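Long-range contacts in enoyl-CoA hydratase (Bacillus halodurans, PDB 3LKE), which probably catalyses the hydration of 2-enoyl-CoA thioesters to 3-hydroxyacyl-CoA: residues Thr18-Glu23 / Gln55-Ala60; Ala60-Gly65 / Ala106-Tyr111; Arg125-Arg130 / Glu185-Lys190. One frame throughout, in Å; residues are numbered along the deposited sequence.

Overall arrangement
All three contacts reach one sheet of the crotonase fold, in which strands 14-19, 51-56, 103-108, 125-129 and 185-187 are successive parallel neighbours. Contact 1 joins the first two, contact 2 sets the loop 60-65 against the end of strand 103-108, and contact 3 closes the far edge. Contacts 1 and 2 share Ala60, have centres about 8 Å apart and are tied by His58 O to Asn109 ND2 at 2.7 Å. Contacts 2 and 3 meet through Ile108 N and Ile127 O, 2.8 Å apart. Contacts 1 and 3 do not touch, their centres lying about 16 Å apart. Loop 60-65 probably borders the oxyanion-hole region, as in crotonase relatives.

Contact 1 (Thr18-Glu23 / Gln55-Ala60); sequences TLDYPE and QSKHRA
Strands 14-19 and 51-56 are the two arms of a beta-alpha-beta crossover in the crotonase fold, joined through helix 30-45, and here their C-terminal ends run parallel before opening into loops. The backbone of Leu19 bonds on both sides of Ser56: its N donates to Gln55 O at 2.8 Å, and its O takes Lys57 N at 3.2 Å. Thr18 and Gln55 project from one face of the sheet, Leu19 and Ser56 from the other. Gln55 adopts the crowded rotamer, CG between the backbone N and the carbonyl carbon (chi1 60°), then runs out extended, so that NE2 reaches Thr18 OG1 at 3.1 Å, with the hydroxyl in its amide plane. Thr18 CG2, anti to its own N, presses on Lys57 CB at 3.5 Å, a tight fit. Beyond the strands, Asp20 points CG anti to its N and divides its carboxylate oxygens between Lys57 and His58. OD2 lies 3.6 Å from Lys57 NZ, a long salt bridge that a water spans, and also accepts from His7 NE2. The lysine reaches it by bending at chi3 and chi4. The other oxygen is gripped by His58, whose ring stands 53° from the carboxylate plane; the carboxylate would be expected to favour the protonated imidazole, the lysine nearby to work against it. Ser56 OG, bonded to Tyr61 O, also accepts His58 N, closing an ST turn. Pro22 CG touches the imidazole obliquely, 3.4 Å from His58 NE2. His58 NE2 approaches Asp20 OD1 to 2.6 Å from above the carboxylate plane, through a bent bond of 143°.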
loop_
_atom_site.group_PDB
_atom_site.type_symbol
_atom_site.label_atom_id
_atom_site.label_comp_id
_atom_site.label_asym_id
_atom_site.label_seq_id
_atom_site.Cartn_x
_atom_site.Cartn_y
_atom_site.Cartn_z
ATOM N N THR A 18 25.973 1.375 -17.997
ATOM C CA THR A 18 25.530 0.675 -19.200
ATOM C C THR A 18 25.907 -0.795 -19.191
ATOM O O THR A 18 27.085 -1.152 -19.052
ATOM C CB THR A 18 26.143 1.333 -20.470
ATOM O OG1 THR A 18 25.817 2.728 -20.476
ATOM C CG2 THR A 18 25.601 0.684 -21.738
ATOM N N LEU A 19 24.903 -1.654 -19.326
ATOM C CA LEU A 19 25.135 -3.086 -19.392
ATOM C C LEU A 19 25.590 -3.442 -20.799
ATOM O O LEU A 19 24.959 -3.048 -21.778
ATOM C CB LEU A 19 23.865 -3.864 -19.062
ATOM C CG LEU A 19 23.149 -3.487 -17.759
ATOM C CD1 LEU A 19 21.915 -4.347 -17.589
ATOM C CD2 LEU A 19 24.083 -3.635 -16.574
ATOM N N ASP A 20 26.672 -4.210 -20.880
ATOM C CA ASP A 20 27.288 -4.550 -22.158
ATOM C C ASP A 20 27.859 -5.967 -22.077
ATOM O O ASP A 20 29.062 -6.159 -21.900
ATOM C CB ASP A 20 28.379 -3.527 -22.477
ATOM C CG ASP A 20 28.909 -3.658 -23.895
ATOM O OD1 ASP A 20 28.393 -4.511 -24.642
ATOM O OD2 ASP A 20 29.837 -2.902 -24.249
ATOM N N TYR A 21 26.984 -6.959 -22.206
ATOM C CA TYR A 21 27.349 -8.360 -22.013
ATOM C C TYR A 21 26.661 -9.178 -23.086
ATOM O O TYR A 21 25.824 -10.012 -22.788
ATOM C CB TYR A 21 26.877 -8.819 -20.630
ATOM C CG TYR A 21 27.477 -10.101 -20.080
ATOM C CD1 TYR A 21 28.419 -10.836 -20.791
ATOM C CD2 TYR A 21 27.092 -10.576 -18.824
ATOM C CE1 TYR A 21 28.964 -12.007 -20.265
ATOM C CE2 TYR A 21 27.630 -11.735 -18.292
ATOM C CZ TYR A 21 28.565 -12.451 -19.011
ATOM O OH TYR A 21 29.096 -13.613 -18.473
ATOM N N PRO A 22 27.021 -8.943 -24.360
ATOM C CA PRO A 22 26.233 -9.501 -25.465
ATOM C C PRO A 22 26.220 -11.024 -25.486
ATOM O O PRO A 22 25.233 -11.618 -25.903
ATOM C CB PRO A 22 26.946 -8.983 -26.725
ATOM C CG PRO A 22 27.912 -7.950 -26.267
ATOM C CD PRO A 22 28.184 -8.163 -24.811
ATOM N N GLU A 23 27.318 -11.646 -25.074
ATOM C CA GLU A 23 27.396 -13.098 -25.067
ATOM C C GLU A 23 26.191 -13.697 -24.358
ATOM O O GLU A 23 25.550 -14.618 -24.866
ATOM C CB GLU A 23 28.667 -13.568 -24.362
ATOM C CG GLU A 23 28.696 -15.070 -24.140
ATOM C CD GLU A 23 29.887 -15.529 -23.317
ATOM O OE1 GLU A 23 30.577 -14.672 -22.714
ATOM O OE2 GLU A 23 30.127 -16.757 -23.274
ATOM N N GLN A 55 21.088 1.497 -17.993
ATOM C CA GLN A 55 20.636 1.277 -19.364
ATOM C C GLN A 55 21.406 0.130 -20.019
ATOM O O GLN A 55 22.350 -0.393 -19.443
ATOM C CB GLN A 55 20.824 2.559 -20.188
ATOM C CG GLN A 55 22.268 3.027 -20.271
ATOM C CD GLN A 55 22.394 4.387 -20.965
ATOM O OE1 GLN A 55 21.394 5.045 -21.260
ATOM N NE2 GLN A 55 23.624 4.805 -21.224
ATOM N N SER A 56 20.980 -0.239 -21.227
ATOM C CA SER A 56 21.618 -1.287 -22.012
ATOM C C SER A 56 22.109 -0.668 -23.310
ATOM O O SER A 56 21.422 0.173 -23.900
ATOM C CB SER A 56 20.628 -2.403 -22.349
ATOM O OG SER A 56 21.217 -3.324 -23.271
ATOM N N LYS A 57 23.284 -1.094 -23.750
ATOM C CA LYS A 57 23.858 -0.588 -24.995
ATOM C C LYS A 57 23.352 -1.373 -26.200
ATOM O O LYS A 57 23.675 -1.046 -27.346
ATOM C CB LYS A 57 25.386 -0.650 -24.954
ATOM C CG LYS A 57 26.035 -0.039 -26.184
ATOM C CD LYS A 57 27.448 -0.545 -26.407
ATOM C CE LYS A 57 28.371 -0.129 -25.280
ATOM N NZ LYS A 57 29.680 0.304 -25.850
ATOM N N HIS A 58 22.566 -2.412 -25.948
ATOM C CA HIS A 58 22.146 -3.300 -27.019
ATOM C C HIS A 58 20.666 -3.188 -27.332
ATOM O O HIS A 58 19.803 -3.357 -26.460
ATOM C CB HIS A 58 22.564 -4.742 -26.728
ATOM C CG HIS A 58 24.035 -4.893 -26.508
ATOM N ND1 HIS A 58 24.949 -4.877 -27.546
ATOM C CD2 HIS A 58 24.760 -5.029 -25.373
ATOM C CE1 HIS A 58 26.167 -5.006 -27.057
ATOM N NE2 HIS A 58 26.082 -5.105 -25.743
ATOM N N ARG A 59 20.389 -2.891 -28.593
ATOM C CA ARG A 59 19.046 -2.611 -29.070
ATOM C C ARG A 59 18.051 -3.722 -28.721
ATOM O O ARG A 59 16.933 -3.443 -28.290
ATOM C CB ARG A 59 19.084 -2.374 -30.587
ATOM C CG ARG A 59 17.736 -2.049 -31.223
ATOM C CD ARG A 59 17.917 -1.552 -32.655
ATOM N NE ARG A 59 18.789 -0.380 -32.709
ATOM C CZ ARG A 59 20.015 -0.370 -33.223
ATOM N NH1 ARG A 59 20.529 -1.469 -33.759
ATOM N NH2 ARG A 59 20.726 0.751 -33.212
ATOM N N ALA A 60 18.467 -4.975 -28.883
ATOM C CA ALA A 60 17.525 -6.094 -28.810
ATOM C C ALA A 60 16.989 -6.407 -27.412
ATOM O O ALA A 60 15.896 -6.948 -27.277
ATOM C CB ALA A 60 18.132 -7.350 -29.432
HETATM O O HOH W 1 31.523 -1.992 -26.322
#

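Contact 2 (Ala60-Gly65 / Ala106-Tyr111); sequences AYFSSG and ALINGY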
loop_
_atom_site.group_PDB
_atom_site.type_symbol
_atom_site.label_atom_id
_atom_site.label_comp_id
_atom_site.label_asym_id
_atom_site.label_seq_id
_atom_site.Cartn_x
_atom_site.Cartn_y
_atom_site.Cartn_z
ATOM N N ALA A 60 18.467 -4.975 -28.883
ATOM C CA ALA A 60 17.525 -6.094 -28.810
ATOM C C ALA A 60 16.989 -6.407 -27.412
ATOM O O ALA A 60 15.896 -6.948 -27.277
ATOM C CB ALA A 60 18.132 -7.350 -29.432
ATOM N N TYR A 61 17.748 -6.082 -26.373
ATOM C CA TYR A 61 17.371 -6.532 -25.032
ATOM C C TYR A 61 17.846 -5.574 -23.958
ATOM O O TYR A 61 18.885 -4.938 -24.093
ATOM C CB TYR A 61 17.981 -7.914 -24.767
ATOM C CG TYR A 61 19.429 -8.014 -25.200
ATOM C CD1 TYR A 61 20.469 -7.636 -24.350
ATOM C CD2 TYR A 61 19.756 -8.471 -26.468
ATOM C CE1 TYR A 61 21.797 -7.730 -24.749
ATOM C CE2 TYR A 61 21.075 -8.565 -26.879
ATOM C CZ TYR A 61 22.093 -8.194 -26.018
ATOM O OH TYR A 61 23.404 -8.277 -26.446
ATOM N N PHE A 62 17.085 -5.467 -22.873
ATOM C CA PHE A 62 17.628 -4.804 -21.703
ATOM C C PHE A 62 18.450 -5.796 -20.898
ATOM O O PHE A 62 19.634 -5.587 -20.661
ATOM C CB PHE A 62 16.537 -4.230 -20.795
ATOM C CG PHE A 62 17.090 -3.623 -19.546
ATOM C CD1 PHE A 62 17.707 -2.390 -19.587
ATOM C CD2 PHE A 62 17.013 -4.294 -18.331
ATOM C CE1 PHE A 62 18.241 -1.825 -18.450
ATOM C CE2 PHE A 62 17.542 -3.738 -17.190
ATOM C CZ PHE A 62 18.158 -2.500 -17.243
ATOM N N SER A 63 17.803 -6.868 -20.451
ATOM C CA SER A 63 18.500 -7.953 -19.754
ATOM C C SER A 63 17.698 -9.241 -19.770
ATOM O O SER A 63 16.507 -9.266 -19.422
ATOM C CB SER A 63 18.845 -7.575 -18.309
ATOM O OG SER A 63 19.378 -8.700 -17.611
ATOM N N SER A 64 18.356 -10.321 -20.164
ATOM C CA SER A 64 17.718 -11.624 -20.188
ATOM C C SER A 64 17.574 -12.226 -18.783
ATOM O O SER A 64 16.959 -13.278 -18.617
ATOM C CB SER A 64 18.506 -12.573 -21.100
ATOM O OG SER A 64 19.826 -12.740 -20.621
ATOM N N GLY A 65 18.136 -11.559 -17.778
ATOM C CA GLY A 65 18.037 -12.035 -16.404
ATOM C C GLY A 65 19.011 -13.179 -16.179
ATOM O O GLY A 65 19.840 -13.459 -17.040
ATOM N N ALA A 106 15.888 3.619 -14.439
ATOM C CA ALA A 106 16.218 2.513 -15.333
ATOM C C ALA A 106 15.538 2.702 -16.678
ATOM O O ALA A 106 14.351 3.007 -16.752
ATOM C CB ALA A 106 15.815 1.173 -14.703
ATOM N N LEU A 107 16.306 2.556 -17.755
ATOM C CA LEU A 107 15.742 2.704 -19.091
ATOM C C LEU A 107 15.635 1.322 -19.709
ATOM O O LEU A 107 16.661 0.717 -20.036
ATOM C CB LEU A 107 16.637 3.609 -19.952
ATOM C CG LEU A 107 16.979 4.955 -19.313
ATOM C CD1 LEU A 107 17.888 5.787 -20.226
ATOM C CD2 LEU A 107 15.690 5.706 -19.022
ATOM N N ILE A 108 14.407 0.823 -19.841
ATOM C CA ILE A 108 14.180 -0.523 -20.348
ATOM C C ILE A 108 13.897 -0.458 -21.839
ATOM O O ILE A 108 12.779 -0.155 -22.243
ATOM C CB ILE A 108 12.980 -1.210 -19.665
ATOM C CG1 ILE A 108 13.020 -1.019 -18.140
ATOM C CG2 ILE A 108 12.934 -2.684 -20.041
ATOM C CD1 ILE A 108 14.281 -1.585 -17.479
ATOM N N ASN A 109 14.913 -0.754 -22.641
ATOM C CA ASN A 109 14.813 -0.567 -24.089
ATOM C C ASN A 109 14.235 -1.773 -24.823
ATOM O O ASN A 109 13.430 -1.622 -25.729
ATOM C CB ASN A 109 16.165 -0.183 -24.681
ATOM C CG ASN A 109 17.222 -1.252 -24.462
ATOM O OD1 ASN A 109 17.389 -1.750 -23.356
ATOM N ND2 ASN A 109 17.942 -1.601 -25.513
ATOM N N GLY A 110 14.653 -2.967 -24.421
ATOM C CA GLY A 110 14.170 -4.195 -25.028
ATOM C C GLY A 110 13.699 -5.140 -23.941
ATOM O O GLY A 110 13.295 -4.697 -22.861
ATOM N N TYR A 111 13.765 -6.444 -24.188
ATOM C CA TYR A 111 13.153 -7.358 -23.217
ATOM C C TYR A 111 13.903 -7.384 -21.889
ATOM O O TYR A 111 15.105 -7.133 -21.822
ATOM C CB TYR A 111 12.906 -8.762 -23.786
ATOM C CG TYR A 111 14.123 -9.521 -24.249
ATOM C CD1 TYR A 111 14.968 -10.139 -23.336
ATOM C CD2 TYR A 111 14.407 -9.655 -25.604
ATOM C CE1 TYR A 111 16.068 -10.850 -23.751
ATOM C CE2 TYR A 111 15.510 -10.371 -26.030
ATOM C CZ TYR A 111 16.340 -10.964 -25.095
ATOM O OH TYR A 111 17.451 -11.675 -25.493
#
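In the crotonase fold the loop after strand 51-56 turns a corner beside the end of strand 103-108, and Tyr111, Phe62 and Tyr61 carry the joint between them. A lone parallel bridge pairs Tyr61 with Tyr111. Tyr111 O is gripped by two consecutive amides: Phe62 N at 2.8 Å, on a carbonyl lone pair, and Ser63 N at 3.0 Å. One carbonyl thus holds the corner at Phe62, where the chain changes direction. In crotonase relatives this loop region supplies a backbone N-H to the oxyanion hole, and the same role is plausible here. Both tyrosines take the crowded first rotamer (chi1 45° for Tyr61, 61° for Tyr111) and lie side by side, pointing the same way. Their rings do not stack on each other; instead Tyr61 CB sits over one face of the Tyr111 ring, offset toward the rim, in a CH-pi contact, 3.6 Å from Tyr61 CB to the ring centroid. Ser64 CB meets the same ring at its edge, and beyond the two segments the Tyr111 ring also stacks with Tyr113. The Phe62 ring, CG anti to its N (chi1 176°), lies against the end of strand 103-108. Its edge takes Asn109 OD1, the amide standing nearly upright to the ring, while the ND2 of that amide is tied to His58 O. Ring atom CD1 comes within 3.3 Å of Leu107 O. Close packing at the turn leaves Gly110 CA just 4.0 Å from Tyr61 CA. Ile108 CD1 stands almost exactly over the centre of the Phe62 ring, 3.8 Å above its plane.

Contact 3 (Arg125-Arg130 / Glu185-Lys190); sequences RRIALR and EICENK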
loop_
_atom_site.group_PDB
_atom_site.type_symbol
_atom_site.label_atom_id
_atom_site.label_comp_id
_atom_site.label_asym_id
_atom_site.label_seq_id
_atom_site.Cartn_x
_atom_site.Cartn_y
_atom_site.Cartn_z
ATOM N N ARG A 125 12.478 5.525 -10.765
ATOM C CA ARG A 125 11.591 5.576 -11.912
ATOM C C ARG A 125 12.105 4.588 -12.946
ATOM O O ARG A 125 13.304 4.418 -13.099
ATOM C CB ARG A 125 11.528 7.003 -12.494
ATOM C CG ARG A 125 10.436 7.210 -13.535
ATOM C CD ARG A 125 10.222 8.707 -13.840
ATOM N NE ARG A 125 9.000 8.955 -14.603
ATOM C CZ ARG A 125 7.786 9.040 -14.084
ATOM N NH1 ARG A 125 7.604 8.839 -12.777
ATOM N NH2 ARG A 125 6.741 9.288 -14.871
ATOM N N ARG A 126 11.179 3.894 -13.588
ATOM C CA ARG A 126 11.497 2.966 -14.653
ATOM C C ARG A 126 10.763 3.434 -15.890
ATOM O O ARG A 126 9.545 3.584 -15.867
ATOM C CB ARG A 126 11.030 1.559 -14.276
ATOM C CG ARG A 126 11.871 0.856 -13.216
ATOM C CD ARG A 126 11.463 1.218 -11.791
ATOM N NE ARG A 126 10.125 0.728 -11.471
ATOM C CZ ARG A 126 9.480 0.975 -10.330
ATOM N NH1 ARG A 126 10.047 1.695 -9.376
ATOM N NH2 ARG A 126 8.266 0.487 -10.141
ATOM N N ILE A 127 11.499 3.668 -16.975
ATOM C CA ILE A 127 10.901 4.125 -18.228
ATOM C C ILE A 127 11.226 3.096 -19.299
ATOM O O ILE A 127 12.386 2.691 -19.431
ATOM C CB ILE A 127 11.512 5.472 -18.669
ATOM C CG1 ILE A 127 11.265 6.548 -17.600
ATOM C CG2 ILE A 127 10.916 5.915 -20.015
ATOM C CD1 ILE A 127 12.075 7.839 -17.832
ATOM N N ALA A 128 10.219 2.662 -20.049
ATOM C CA ALA A 128 10.435 1.628 -21.063
ATOM C C ALA A 128 10.134 2.130 -22.476
ATOM O O ALA A 128 9.270 2.991 -22.673
ATOM C CB ALA A 128 9.558 0.413 -20.761
ATOM N N LEU A 129 10.826 1.569 -23.461
ATOM C CA LEU A 129 10.390 1.730 -24.843
ATOM C C LEU A 129 9.118 0.895 -25.040
ATOM O O LEU A 129 8.939 -0.130 -24.384
ATOM C CB LEU A 129 11.489 1.288 -25.819
ATOM C CG LEU A 129 12.715 2.208 -25.906
ATOM C CD1 LEU A 129 13.713 1.697 -26.945
ATOM C CD2 LEU A 129 12.280 3.630 -26.240
ATOM N N ARG A 130 8.237 1.340 -25.933
ATOM C CA ARG A 130 7.014 0.607 -26.251
ATOM C C ARG A 130 7.257 -0.878 -26.543
ATOM O O ARG A 130 6.439 -1.731 -26.187
ATOM C CB ARG A 130 6.305 1.261 -27.445
ATOM C CG ARG A 130 5.072 0.515 -27.946
ATOM C CD ARG A 130 3.844 0.832 -27.111
ATOM N NE ARG A 130 3.681 2.272 -26.947
ATOM C CZ ARG A 130 2.784 2.837 -26.146
ATOM N NH1 ARG A 130 1.965 2.086 -25.429
ATOM N NH2 ARG A 130 2.713 4.158 -26.062
ATOM N N GLU A 185 6.345 5.069 -17.181
ATOM C CA GLU A 185 5.986 5.660 -18.466
ATOM C C GLU A 185 6.609 4.917 -19.630
ATOM O O GLU A 185 7.583 4.158 -19.468
ATOM C CB GLU A 185 6.382 7.142 -18.527
ATOM C CG GLU A 185 7.847 7.415 -18.263
ATOM C CD GLU A 185 8.190 8.902 -18.359
ATOM O OE1 GLU A 185 8.023 9.489 -19.454
ATOM O OE2 GLU A 185 8.644 9.480 -17.348
ATOM N N ILE A 186 6.038 5.153 -20.807
ATOM C CA ILE A 186 6.501 4.539 -22.039
ATOM C C ILE A 186 6.912 5.641 -23.002
ATOM O O ILE A 186 6.211 6.656 -23.108
ATOM C CB ILE A 186 5.380 3.705 -22.675
ATOM C CG1 ILE A 186 4.983 2.550 -21.743
ATOM C CG2 ILE A 186 5.797 3.174 -24.038
ATOM C CD1 ILE A 186 3.843 1.702 -22.262
ATOM N N CYS A 187 8.056 5.451 -23.663
ATOM C CA CYS A 187 8.437 6.262 -24.819
ATOM C C CYS A 187 8.381 5.385 -26.067
ATOM O O CYS A 187 8.711 4.201 -26.014
ATOM C CB CYS A 187 9.827 6.853 -24.638
ATOM S SG CYS A 187 9.914 7.990 -23.256
ATOM N N GLU A 188 7.951 5.961 -27.188
ATOM C CA GLU A 188 7.705 5.168 -28.394
ATOM C C GLU A 188 8.968 4.679 -29.115
ATOM O O GLU A 188 8.946 3.617 -29.742
ATOM C CB GLU A 188 6.796 5.936 -29.360
ATOM C CG GLU A 188 5.469 6.361 -28.751
ATOM C CD GLU A 188 4.438 5.243 -28.721
ATOM O OE1 GLU A 188 4.811 4.069 -28.530
ATOM O OE2 GLU A 188 3.242 5.545 -28.898
ATOM N N ASN A 189 10.062 5.437 -29.025
ATOM C CA ASN A 189 11.299 5.086 -29.713
ATOM C C ASN A 189 12.532 5.688 -29.047
ATOM O O ASN A 189 12.420 6.496 -28.124
ATOM C CB ASN A 189 11.233 5.558 -31.162
ATOM C CG ASN A 189 11.057 7.050 -31.259
ATOM O OD1 ASN A 189 11.897 7.809 -30.781
ATOM N ND2 ASN A 189 9.948 7.482 -31.845
ATOM N N LYS A 190 13.706 5.299 -29.528
ATOM C CA LYS A 190 14.965 5.713 -28.925
ATOM C C LYS A 190 15.185 7.228 -28.897
ATOM O O LYS A 190 15.734 7.767 -27.929
ATOM C CB LYS A 190 16.136 5.043 -29.648
ATOM C CG LYS A 190 17.487 5.493 -29.156
ATOM C CD LYS A 190 18.599 4.717 -29.857
ATOM C CE LYS A 190 19.963 5.091 -29.318
ATOM N NZ LYS A 190 21.031 4.267 -29.957
#
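Glu185 OE2 is gripped by three nitrogens, two of them from Arg125. The arginine runs extended along its chain and meets this oxygen side-on, NE at 2.8 Å and NH2 at 3.1 Å, both bonds in the guanidinium plane. NE meets the anti lone pair of OE2, whereas NH2 comes from above the carboxylate, whose plane is turned 81° from the guanidinium. Arg196 NH2 of helix 190-205 supplies the third grip. Glu185 gets there from the crowded rotamer (chi1 56°), its CG lying along Ile127 CG1 at 3.6 Å. Between the strands, Ala128 N donates to Glu185 O and Ala128 O accepts Cys187 N at 2.9 Å, in parallel register. Arg130 N then reaches Cys187 O, also at 2.9 Å. The Arg130 side chain, bent at chi2 and chi3, brings NE to Glu188 OE1 at 2.6 Å, a second salt bridge with planes 49° apart. Ile186 CG2 lies over one face of that guanidinium, toward the rim, and Glu175 binds NH1. Asn189 caps the start of helix 190-205 through its OD1 to Glu192 N. Strand 185-187 is an outermost strand, within this chain, of the mixed crotonase sheet: strand 103-108 flanks strand 125-129 on the other side, Leu193 of helix 190-205 packs on Ile127 and Leu129, and helix 174-180 packs against Ile186, while Arg126 reaches Glu160 of the second subunit.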